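Side-chain contacts in terminase large subunit (Thermus phage G20c, PDB 5M1P), which powers the ATP-driven movement of viral DNA into empty capsids and, through its RuvC-like nuclease domain, cuts the genome to start and finish packaging: residues Leu117-Lys120 against Val124-Gln127; Gly23-Val28 against Leu80-Glu85; Val141-Pro144 against Ile149-Glu152; Ala71-Gln76 against Gly100-Glu105; Tyr159-Ala162 against Gln166-Arg169. All coordinates share one frame; numbering follows the deposited sequence.

Contact 1: Leu117-Lys120 against Val124-Gln127; sequences LPVK and VKEQ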
# COMPACT_ATOMS: atom_id res chain seq x y z
N LEU A 117 -8.49 8.03 -2.94
CA LEU A 117 -9.19 6.76 -3.07
C LEU A 117 -9.61 6.35 -1.65
O LEU A 117 -8.95 5.51 -1.03
CB LEU A 117 -8.30 5.71 -3.75
CG LEU A 117 -9.07 4.61 -4.49
CD1 LEU A 117 -8.12 3.78 -5.33
CD2 LEU A 117 -9.85 3.72 -3.54
N PRO A 118 -10.69 6.96 -1.12
CA PRO A 118 -11.09 6.65 0.25
C PRO A 118 -11.61 5.23 0.38
O PRO A 118 -12.53 4.83 -0.34
CB PRO A 118 -12.20 7.66 0.54
CG PRO A 118 -12.72 8.06 -0.79
CD PRO A 118 -11.57 7.96 -1.74
N VAL A 119 -11.04 4.48 1.32
CA VAL A 119 -11.43 3.08 1.53
C VAL A 119 -12.58 3.12 2.53
O VAL A 119 -12.43 2.83 3.72
CB VAL A 119 -10.25 2.20 1.95
CG1 VAL A 119 -10.70 0.75 2.08
CG2 VAL A 119 -9.12 2.27 0.92
N LYS A 120 -13.74 3.47 1.99
CA LYS A 120 -14.86 3.96 2.81
C LYS A 120 -15.93 2.92 3.08
O LYS A 120 -16.93 3.21 3.76
CB LYS A 120 -15.49 5.19 2.15
CG LYS A 120 -16.13 4.95 0.78
CD LYS A 120 -16.50 6.27 0.12
CE LYS A 120 -17.77 6.86 0.72
NZ LYS A 120 -18.97 6.24 0.10
N VAL A 124 -15.63 -1.12 -1.35
CA VAL A 124 -14.44 -0.49 -1.94
C VAL A 124 -13.20 -1.32 -1.64
O VAL A 124 -12.36 -1.56 -2.51
CB VAL A 124 -14.26 0.95 -1.40
CG1 VAL A 124 -12.91 1.54 -1.82
CG2 VAL A 124 -15.39 1.84 -1.90
N LYS A 125 -13.09 -1.76 -0.39
CA LYS A 125 -11.97 -2.60 0.02
C LYS A 125 -11.91 -3.87 -0.81
O LYS A 125 -10.83 -4.27 -1.25
CB LYS A 125 -12.08 -2.94 1.51
CG LYS A 125 -10.92 -3.76 2.06
CD LYS A 125 -10.95 -3.80 3.58
CE LYS A 125 -10.37 -2.53 4.18
NZ LYS A 125 -10.47 -2.51 5.66
N GLU A 126 -13.06 -4.50 -1.04
CA GLU A 126 -13.09 -5.76 -1.79
C GLU A 126 -12.68 -5.58 -3.24
O GLU A 126 -11.99 -6.44 -3.79
CB GLU A 126 -14.47 -6.43 -1.65
CG GLU A 126 -14.66 -7.06 -0.28
CD GLU A 126 -16.11 -7.08 0.20
OE1 GLU A 126 -17.05 -7.11 -0.62
OE2 GLU A 126 -16.29 -7.08 1.44
N GLN A 127 -13.02 -4.45 -3.84
CA GLN A 127 -12.62 -4.15 -5.21
C GLN A 127 -11.10 -3.98 -5.33
O GLN A 127 -10.46 -4.53 -6.23
CB GLN A 127 -13.33 -2.89 -5.68
CG GLN A 127 -13.27 -2.66 -7.17
CD GLN A 127 -14.35 -1.72 -7.65
OE1 GLN A 127 -14.97 -1.96 -8.70
NE2 GLN A 127 -14.61 -0.66 -6.89

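Contact 2: Gly23-Val28 against Leu80-Glu85; sequences GTRLVV and LKALSE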
# COMPACT_ATOMS: atom_id res chain seq x y z
N GLY A 23 16.97 3.07 6.37
CA GLY A 23 16.12 3.59 7.43
C GLY A 23 14.72 2.99 7.35
O GLY A 23 14.56 1.78 7.42
N THR A 24 13.72 3.86 7.18
CA THR A 24 12.33 3.43 7.05
C THR A 24 11.97 2.93 5.65
O THR A 24 10.84 2.47 5.44
CB THR A 24 11.37 4.57 7.45
OG1 THR A 24 11.65 5.73 6.67
CG2 THR A 24 11.54 4.92 8.93
N ARG A 25 12.89 3.04 4.69
CA ARG A 25 12.64 2.60 3.32
C ARG A 25 13.25 1.25 3.00
O ARG A 25 14.39 0.98 3.39
CB ARG A 25 13.22 3.58 2.31
CG ARG A 25 12.67 4.98 2.40
CD ARG A 25 13.21 5.79 1.25
NE ARG A 25 12.68 7.14 1.22
CZ ARG A 25 12.85 7.99 0.21
NH1 ARG A 25 13.55 7.65 -0.86
NH2 ARG A 25 12.30 9.20 0.27
N LEU A 26 12.51 0.44 2.26
CA LEU A 26 13.05 -0.73 1.58
C LEU A 26 13.16 -0.37 0.11
O LEU A 26 12.14 -0.25 -0.57
CB LEU A 26 12.13 -1.94 1.76
CG LEU A 26 11.79 -2.33 3.20
CD1 LEU A 26 11.13 -3.70 3.24
CD2 LEU A 26 13.01 -2.26 4.11
N VAL A 27 14.38 -0.22 -0.39
CA VAL A 27 14.59 0.30 -1.74
C VAL A 27 14.98 -0.86 -2.61
O VAL A 27 16.05 -1.44 -2.43
CB VAL A 27 15.67 1.40 -1.79
CG1 VAL A 27 15.79 1.97 -3.21
CG2 VAL A 27 15.34 2.51 -0.81
N VAL A 28 14.11 -1.20 -3.56
CA VAL A 28 14.37 -2.25 -4.54
C VAL A 28 15.16 -1.67 -5.70
O VAL A 28 16.16 -2.25 -6.16
CB VAL A 28 13.06 -2.87 -5.06
CG1 VAL A 28 13.34 -3.88 -6.16
CG2 VAL A 28 12.33 -3.57 -3.91
N LEU A 80 6.00 11.38 2.24
CA LEU A 80 5.29 11.15 0.98
C LEU A 80 5.75 12.12 -0.12
O LEU A 80 5.98 11.71 -1.26
CB LEU A 80 3.80 11.30 1.25
CG LEU A 80 2.76 10.70 0.33
CD1 LEU A 80 3.07 9.27 -0.05
CD2 LEU A 80 1.44 10.78 1.10
N LYS A 81 5.90 13.39 0.24
CA LYS A 81 6.43 14.40 -0.69
C LYS A 81 7.81 14.00 -1.22
O LYS A 81 8.08 14.07 -2.43
CB LYS A 81 6.53 15.76 0.00
CG LYS A 81 7.03 16.89 -0.87
CD LYS A 81 6.93 18.21 -0.11
CE LYS A 81 7.21 19.38 -1.03
NZ LYS A 81 8.67 19.55 -1.20
N ALA A 82 8.69 13.61 -0.31
CA ALA A 82 10.04 13.22 -0.70
C ALA A 82 10.03 12.00 -1.62
O ALA A 82 10.71 12.00 -2.64
CB ALA A 82 10.91 12.98 0.52
N LEU A 83 9.24 10.98 -1.29
CA LEU A 83 9.11 9.80 -2.16
C LEU A 83 8.59 10.15 -3.53
O LEU A 83 9.08 9.66 -4.54
CB LEU A 83 8.17 8.76 -1.54
CG LEU A 83 8.75 7.86 -0.47
CD1 LEU A 83 7.65 7.11 0.25
CD2 LEU A 83 9.77 6.89 -1.07
N SER A 84 7.56 10.98 -3.56
CA SER A 84 6.99 11.43 -4.82
C SER A 84 8.06 12.13 -5.66
O SER A 84 8.23 11.81 -6.84
CB SER A 84 5.82 12.37 -4.57
OG SER A 84 5.36 12.93 -5.79
N GLU A 85 8.78 13.06 -5.05
CA GLU A 85 9.83 13.79 -5.75
C GLU A 85 10.96 12.86 -6.21
O GLU A 85 11.44 12.99 -7.33
CB GLU A 85 10.35 14.94 -4.88
CG GLU A 85 9.35 16.09 -4.74
CD GLU A 85 9.84 17.21 -3.84
OE1 GLU A 85 9.03 18.12 -3.56
OE2 GLU A 85 11.01 17.18 -3.38

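Contact 3: Val141-Pro144 against Ile149-Glu152; sequences VAVP and ILDE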
# COMPACT_ATOMS: atom_id res chain seq x y z
N VAL A 141 2.54 -9.13 -9.69
CA VAL A 141 2.84 -8.39 -8.46
C VAL A 141 4.25 -8.78 -8.01
O VAL A 141 4.59 -9.97 -7.94
CB VAL A 141 1.79 -8.69 -7.37
CG1 VAL A 141 2.13 -7.97 -6.06
CG2 VAL A 141 0.40 -8.27 -7.83
N ALA A 142 5.08 -7.77 -7.76
CA ALA A 142 6.46 -7.96 -7.36
C ALA A 142 6.77 -7.01 -6.22
O ALA A 142 6.63 -5.80 -6.36
CB ALA A 142 7.38 -7.73 -8.54
N VAL A 143 7.15 -7.57 -5.07
CA VAL A 143 7.33 -6.82 -3.83
C VAL A 143 8.69 -7.08 -3.19
O VAL A 143 9.31 -8.11 -3.47
CB VAL A 143 6.21 -7.14 -2.81
CG1 VAL A 143 4.85 -6.88 -3.41
CG2 VAL A 143 6.29 -8.58 -2.29
N PRO A 144 9.14 -6.18 -2.30
CA PRO A 144 10.35 -6.47 -1.54
C PRO A 144 10.22 -7.78 -0.76
O PRO A 144 9.18 -8.03 -0.15
CB PRO A 144 10.47 -5.29 -0.58
CG PRO A 144 9.67 -4.20 -1.20
CD PRO A 144 8.56 -4.88 -1.92
N ILE A 149 6.21 -8.15 5.15
CA ILE A 149 5.31 -7.92 4.04
C ILE A 149 4.62 -9.23 3.65
O ILE A 149 3.39 -9.29 3.49
CB ILE A 149 6.06 -7.37 2.81
CG1 ILE A 149 6.60 -5.95 3.10
CG2 ILE A 149 5.14 -7.35 1.60
CD1 ILE A 149 7.46 -5.35 2.00
N LEU A 150 5.42 -10.27 3.46
CA LEU A 150 4.88 -11.56 3.03
C LEU A 150 3.92 -12.13 4.06
O LEU A 150 2.86 -12.64 3.71
CB LEU A 150 6.02 -12.52 2.75
CG LEU A 150 6.97 -12.09 1.62
CD1 LEU A 150 8.00 -13.18 1.38
CD2 LEU A 150 6.24 -11.76 0.33
N ASP A 151 4.30 -12.02 5.32
CA ASP A 151 3.44 -12.45 6.44
C ASP A 151 2.10 -11.71 6.47
O ASP A 151 1.05 -12.32 6.68
CB ASP A 151 4.13 -12.25 7.79
CG ASP A 151 5.23 -13.27 8.06
OD1 ASP A 151 5.37 -14.25 7.31
OD2 ASP A 151 5.94 -13.07 9.07
N GLU A 152 2.13 -10.40 6.26
CA GLU A 152 0.88 -9.63 6.31
C GLU A 152 -0.08 -10.05 5.19
O GLU A 152 -1.29 -10.14 5.41
CB GLU A 152 1.13 -8.12 6.27
CG GLU A 152 0.06 -7.36 7.02
CD GLU A 152 0.34 -5.88 7.12
OE1 GLU A 152 -0.21 -5.16 6.29
OE2 GLU A 152 1.09 -5.46 8.02

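Contact 4: Ala71-Gln76 against Gly100-Glu105; sequences ATWSDQ and GDAIAE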
# COMPACT_ATOMS: atom_id res chain seq x y z
N ALA A 71 5.03 8.24 13.38
CA ALA A 71 5.46 9.45 12.67
C ALA A 71 4.35 10.48 12.79
O ALA A 71 3.17 10.13 12.70
CB ALA A 71 5.74 9.14 11.21
N THR A 72 4.71 11.75 13.00
CA THR A 72 3.68 12.80 13.09
C THR A 72 2.96 12.88 11.75
O THR A 72 3.51 12.51 10.70
CB THR A 72 4.25 14.19 13.44
OG1 THR A 72 5.06 14.66 12.36
CG2 THR A 72 5.06 14.18 14.73
N TRP A 73 1.74 13.39 11.76
CA TRP A 73 0.99 13.54 10.52
C TRP A 73 1.74 14.37 9.50
O TRP A 73 1.81 14.00 8.32
CB TRP A 73 -0.38 14.17 10.77
CG TRP A 73 -1.34 13.26 11.49
CD1 TRP A 73 -1.35 11.89 11.49
CD2 TRP A 73 -2.44 13.67 12.29
NE1 TRP A 73 -2.39 11.43 12.24
CE2 TRP A 73 -3.08 12.50 12.75
CE3 TRP A 73 -2.95 14.91 12.67
CZ2 TRP A 73 -4.20 12.53 13.58
CZ3 TRP A 73 -4.07 14.95 13.50
CH2 TRP A 73 -4.68 13.76 13.94
N SER A 74 2.33 15.48 9.94
CA SER A 74 3.10 16.33 9.04
C SER A 74 4.33 15.59 8.48
O SER A 74 4.65 15.74 7.30
CB SER A 74 3.52 17.63 9.71
OG SER A 74 3.95 18.57 8.74
N ASP A 75 4.99 14.81 9.33
CA ASP A 75 6.13 13.99 8.87
C ASP A 75 5.70 12.95 7.84
O ASP A 75 6.41 12.72 6.85
CB ASP A 75 6.82 13.33 10.07
CG ASP A 75 8.10 12.61 9.69
OD1 ASP A 75 8.81 13.06 8.77
OD2 ASP A 75 8.39 11.59 10.35
N GLN A 76 4.54 12.34 8.03
CA GLN A 76 4.02 11.40 7.02
C GLN A 76 3.85 12.06 5.67
O GLN A 76 4.25 11.51 4.64
CB GLN A 76 2.71 10.78 7.48
CG GLN A 76 2.87 9.86 8.67
CD GLN A 76 1.56 9.28 9.10
OE1 GLN A 76 0.78 8.82 8.27
NE2 GLN A 76 1.28 9.33 10.40
N GLY A 100 -8.49 12.62 8.88
CA GLY A 100 -8.56 13.85 9.66
C GLY A 100 -8.29 15.06 8.81
O GLY A 100 -7.67 14.97 7.74
N ASP A 101 -8.76 16.21 9.28
CA ASP A 101 -8.62 17.49 8.57
C ASP A 101 -7.17 17.89 8.30
O ASP A 101 -6.87 18.44 7.24
CB ASP A 101 -9.33 18.62 9.33
CG ASP A 101 -10.85 18.53 9.27
OD1 ASP A 101 -11.39 17.52 8.77
OD2 ASP A 101 -11.51 19.49 9.72
N ALA A 102 -6.27 17.61 9.25
CA ALA A 102 -4.89 18.08 9.14
C ALA A 102 -4.13 17.44 7.97
O ALA A 102 -3.46 18.14 7.22
CB ALA A 102 -4.14 17.88 10.44
N ILE A 103 -4.25 16.12 7.80
CA ILE A 103 -3.62 15.44 6.65
C ILE A 103 -4.24 15.92 5.33
O ILE A 103 -3.51 16.20 4.38
CB ILE A 103 -3.67 13.89 6.76
CG1 ILE A 103 -2.74 13.40 7.87
CG2 ILE A 103 -3.28 13.24 5.42
CD1 ILE A 103 -2.93 11.95 8.24
N ALA A 104 -5.56 16.02 5.28
CA ALA A 104 -6.26 16.45 4.06
C ALA A 104 -5.80 17.85 3.64
O ALA A 104 -5.46 18.08 2.48
CB ALA A 104 -7.76 16.42 4.24
N GLU A 105 -5.75 18.76 4.61
CA GLU A 105 -5.27 20.12 4.36
C GLU A 105 -3.79 20.15 3.98
O GLU A 105 -3.40 20.94 3.12
CB GLU A 105 -5.51 21.02 5.59
CG GLU A 105 -6.98 21.34 5.82
CD GLU A 105 -7.28 21.82 7.22
OE1 GLU A 105 -8.45 21.72 7.64
OE2 GLU A 105 -6.35 22.29 7.92

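Contact 5: Tyr159-Ala162 against Gln166-Arg169; sequences YRTA and QVMR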
# COMPACT_ATOMS: atom_id res chain seq x y z
N TYR A 159 -13.62 -13.30 6.42
CA TYR A 159 -14.58 -13.57 7.50
C TYR A 159 -15.97 -13.16 7.02
O TYR A 159 -16.12 -12.66 5.91
CB TYR A 159 -14.17 -12.81 8.75
CG TYR A 159 -12.81 -13.21 9.24
CD1 TYR A 159 -12.64 -14.35 10.01
CD2 TYR A 159 -11.67 -12.48 8.88
CE1 TYR A 159 -11.39 -14.74 10.45
CE2 TYR A 159 -10.42 -12.87 9.31
CZ TYR A 159 -10.28 -14.00 10.09
OH TYR A 159 -9.04 -14.41 10.50
N ARG A 160 -16.98 -13.39 7.86
CA ARG A 160 -18.34 -12.99 7.57
C ARG A 160 -18.90 -12.23 8.76
O ARG A 160 -18.66 -12.61 9.90
CB ARG A 160 -19.21 -14.21 7.24
CG ARG A 160 -18.93 -14.79 5.85
CD ARG A 160 -19.65 -14.03 4.75
NE ARG A 160 -19.07 -14.26 3.42
CZ ARG A 160 -19.56 -13.77 2.29
NH1 ARG A 160 -18.97 -14.02 1.12
NH2 ARG A 160 -20.66 -13.02 2.30
N THR A 161 -19.64 -11.16 8.48
CA THR A 161 -20.30 -10.38 9.52
C THR A 161 -21.53 -11.14 10.02
O THR A 161 -21.92 -12.17 9.45
CB THR A 161 -20.71 -8.98 9.02
OG1 THR A 161 -21.71 -9.11 8.01
CG2 THR A 161 -19.51 -8.24 8.48
N ALA A 162 -22.16 -10.61 11.07
CA ALA A 162 -23.34 -11.24 11.66
C ALA A 162 -24.46 -11.44 10.65
O ALA A 162 -25.11 -12.49 10.65
CB ALA A 162 -23.83 -10.41 12.84
N GLN A 166 -19.40 -10.23 3.49
CA GLN A 166 -17.99 -10.60 3.44
C GLN A 166 -17.13 -9.50 4.01
O GLN A 166 -17.35 -8.32 3.73
CB GLN A 166 -17.56 -10.87 2.00
CG GLN A 166 -16.23 -11.60 1.87
CD GLN A 166 -15.72 -11.60 0.44
OE1 GLN A 166 -15.80 -12.61 -0.27
NE2 GLN A 166 -15.21 -10.46 0.00
N VAL A 167 -16.13 -9.90 4.79
CA VAL A 167 -15.14 -8.97 5.34
C VAL A 167 -13.75 -9.56 5.09
O VAL A 167 -13.57 -10.76 5.10
CB VAL A 167 -15.45 -8.60 6.83
CG1 VAL A 167 -16.52 -9.49 7.44
CG2 VAL A 167 -14.22 -8.60 7.72
N MET A 168 -12.78 -8.68 4.83
CA MET A 168 -11.39 -9.07 4.66
C MET A 168 -10.59 -8.32 5.72
O MET A 168 -10.69 -7.11 5.82
CB MET A 168 -10.86 -8.67 3.29
CG MET A 168 -11.56 -9.29 2.09
SD MET A 168 -11.11 -8.38 0.59
CE MET A 168 -11.53 -9.52 -0.73
N ARG A 169 -9.79 -9.05 6.47
CA ARG A 169 -8.93 -8.45 7.48
C ARG A 169 -7.83 -9.40 7.90
O ARG A 169 -7.83 -10.59 7.57
CB ARG A 169 -9.74 -8.01 8.71
CG ARG A 169 -10.46 -9.14 9.42
CD ARG A 169 -10.77 -8.78 10.86
NE ARG A 169 -11.43 -9.86 11.56
CZ ARG A 169 -12.74 -10.11 11.53
NH1 ARG A 169 -13.57 -9.36 10.81
NH2 ARG A 169 -13.21 -11.12 12.25

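Contact 1: Leu117-Lys120 against Val124-Gln127
Val124 in the first turns of helix 122-137 reaches back with both methyl groups to the loop that leads into that helix, 117-120. This is a strand-loop-helix passage of the RNase H-like nuclease fold: strand 114-116 ends, the chain bends through an inverse gamma turn centred on Val119, and the helix sets off. Val124 gives the most surface. Its CB points at the loop, and its two branches divide the work. CG1, anti to the backbone N (chi1 170°), meets the carbonyl O of Pro118 at 3.6 Å and the CA of Val119 at 4.0 Å. Leu117 adds its CD2 at 4.1 Å from the same CG1, the two side chains lying antiparallel, flank to flank. CG2 meets the aliphatic CG of Lys120 at 4.2 Å.

Val119 contributes next through its own CG1, which lies across the Lys125 side chain at about a right angle. It sits 4.0 Å from Lys125 CB. Beyond it, Met180 of helix 177-186 touches both Val119 and Lys125, so that helix backs the pair. At the gamma turn the backbone N of Val119 is hydrogen-bonded to OD1 of Asp95, a probable ligand of the second catalytic magnesium, which would make the loop second shell to that metal, consistent with its place beside the active site. The lysine chain bends at chi3 (-80°), and this turn brings its CE back over the valine, 3.9 Å from Val119 CG1.

Contact 2: Gly23-Val28 against Leu80-Glu85
Leu83 lays its CD2 methyl over one face of the Arg25 guanidinium, above the centre of the group and 3.5 Å from Arg25 CZ. NE, NH1 and NH2 lie beneath the same methyl at slightly greater range, while CG of Leu83 comes within 3.9 Å of Arg25 NH2. Ala82 takes a different approach: its CB stands at the guanidinium edge, near the plane, 4.0 Å from Arg25 NH2. The side chains of Arg25 and Leu83 overlap from opposing directions, and the arginine reaches the helix because its chain is fully extended from CG to NE (chi2 -173°, chi3 177°).

Here helix 73-86 packs on the large mixed sheet of the RNase H-like fold, with Arg25 coming from strand 25-27. The neighbouring strand 61-69 lends Cys64, which touches both Arg25 and Leu83.

The charge has its main partner just past the segment, where Asp86 OD2 forms a salt bridge with Arg25 NH1; Glu66 offers NE a long, weak ion pair. The acid at Asp86 probably fixes the rotation of the guanidinium so that its face stays turned to the leucine.

Contact 3: Val141-Pro144 against Ile149-Glu152
Ile149 holds CG1 anti to its carbonyl carbon (chi1 -67°) and then runs straight on through chi2 at 175°, which carries CD1 out to the ring of Pro144. Val143, with chi1 at -56°, turns CG2 into the place between its backbone N and carbonyl carbon, facing the helix. These two settings join strand 142-144, an outermost strand of the central mixed sheet in this RNase H-like fold, to helix 147-154, which follows it after a short connection.

The proline and isoleucine side chains meet at about a right angle. CD1 of Ile149 lies 4.0 Å from Pro144 CB and 4.1 Å from both CG and CD, so one methyl is spread almost evenly over three ring carbons. It also approaches the carbonyl O of Pro144 at 3.8 Å, a van der Waals contact with the backbone. Pro144 also touches Ile62 of strand 61-69 and Tyr19 of strand 15-22, and Ile149 itself reaches Leu65. The helix therefore packs on more than the edge strand.

Val143 works with a single branch. Its CG2 fits against two consecutive helix residues, meeting CG2 of Ile149 at 4.2 Å, while Leu150 brings in a methyl from the next position. Leu14 touches both Val143 and Leu150, and Leu16 also packs on the leucine. The side-chain contacts are all between carbon atoms, and the contact is largely buried. At its far end the valine and leucine side chains meet at a slant, with Val143 CG2 4.1 Å from Leu150 CD2.

Contact 4: Ala71-Gln76 against Gly100-Glu105
Ile103 packs its CD1 methyl over the pyrrole face of the Trp73 indole, and this is the tight side of the contact. The methyl lies 3.9 Å from the centroid of the five-membered ring and 26° off its normal, a CH-pi contact, with Trp73 CD1 closest at 3.6 Å. CG1 of Ile103 follows behind, 3.8 Å from Trp73 CB, and the two side chains cross at about a right angle. Phe43, a residue of the calcium site, also touches Ile103.

The benzo half is looser. Ala102 offers only CB, which approaches Trp73 CE3 obliquely at 3.9 Å, and the tryptophan as a whole is exposed. Both segments are the first turns of helices in the RNase H-like domain, 73-86 and 101-109. Thr72 caps the former: its OG1 accepts from Asp75 N at 3.0 Å. Gln76 NE2 donates to Ala71 O at 3.1 Å, nearly straight (165°) but from above the carbonyl plane.

Trp73 NE1 is hydrogen-bonded to Lys45 O. The indole is thus held by its polar nitrogen at the rim and by apolar contact over the face, a pairing that should restrict its rotation even beside solvent.

Contact 5: Tyr159-Ala162 against Gln166-Arg169
Arg169 folds back along Tyr159. Followed outward, its CB and CD only carry the chain; contact starts at CG, set between the backbone N and the carbonyl carbon (chi1 61°), which places CG 3.6 Å from Tyr159 CD2. The chain then runs extended, and contact resumes at NE, 3.8 Å from the same CD2. CZ comes next, 3.7 Å from CD2, and the tip continues over the ring root, NH2 at 3.7 Å from Tyr159 CG and NH1 near CB. The guanidinium lies flat on the ring, planes 4° apart and centres 4.1 Å apart: an off-centre cation-pi stack.

Val167 shares this face of the ladder. Its CG1 comes unusually close to Thr161 CG2, and with chi1 near eclipsed its placement is doubtful. On the face of Arg160 and Gln166, the guanidinium of Arg160 covers the glutamine stem, with CZ 3.5 Å from Gln166 CB. Arg160 NH2 is hydrogen-bonded to Gly164 O in the turn, and Thr161 OG1 to Asn165 N.

The backbones are joined by Tyr159 N to Val167 O, 2.9 Å and almost straight at 174°, and by the return bond from Val167 N to Tyr159 O. With Tyr159-Val167 a hydrogen-bonded pair and Arg160-Gln166 a non-hydrogen-bonded one, this is the register of an antiparallel beta hairpin, here strands 156-160 and 166-170 near the surface of the nuclease domain.

Contacts 2 and 3 share the large mixed sheet and touch: Val28 and Leu26 of the one pack on Pro144 and Ile149 of the other, with centres about 17 Å apart. Contacts 2 and 4 both use helix 73-86 and alternate along the chain, also about 17 Å between centres. Contact 1 then opens helix 122-137, contact 3 follows it, and contact 5 closes the series on the separate two-stranded hairpin, whose Gln166 and Met168 meet Glu126 of contact 1. Contacts 2 and 5 lie farthest apart, their centres about 33 Å. Contacts 2 and 3 pack helices on the sheet carrying metal ligand Asp42; contacts 1 and 4 lie beside it, and the hairpin meets helix 122-137.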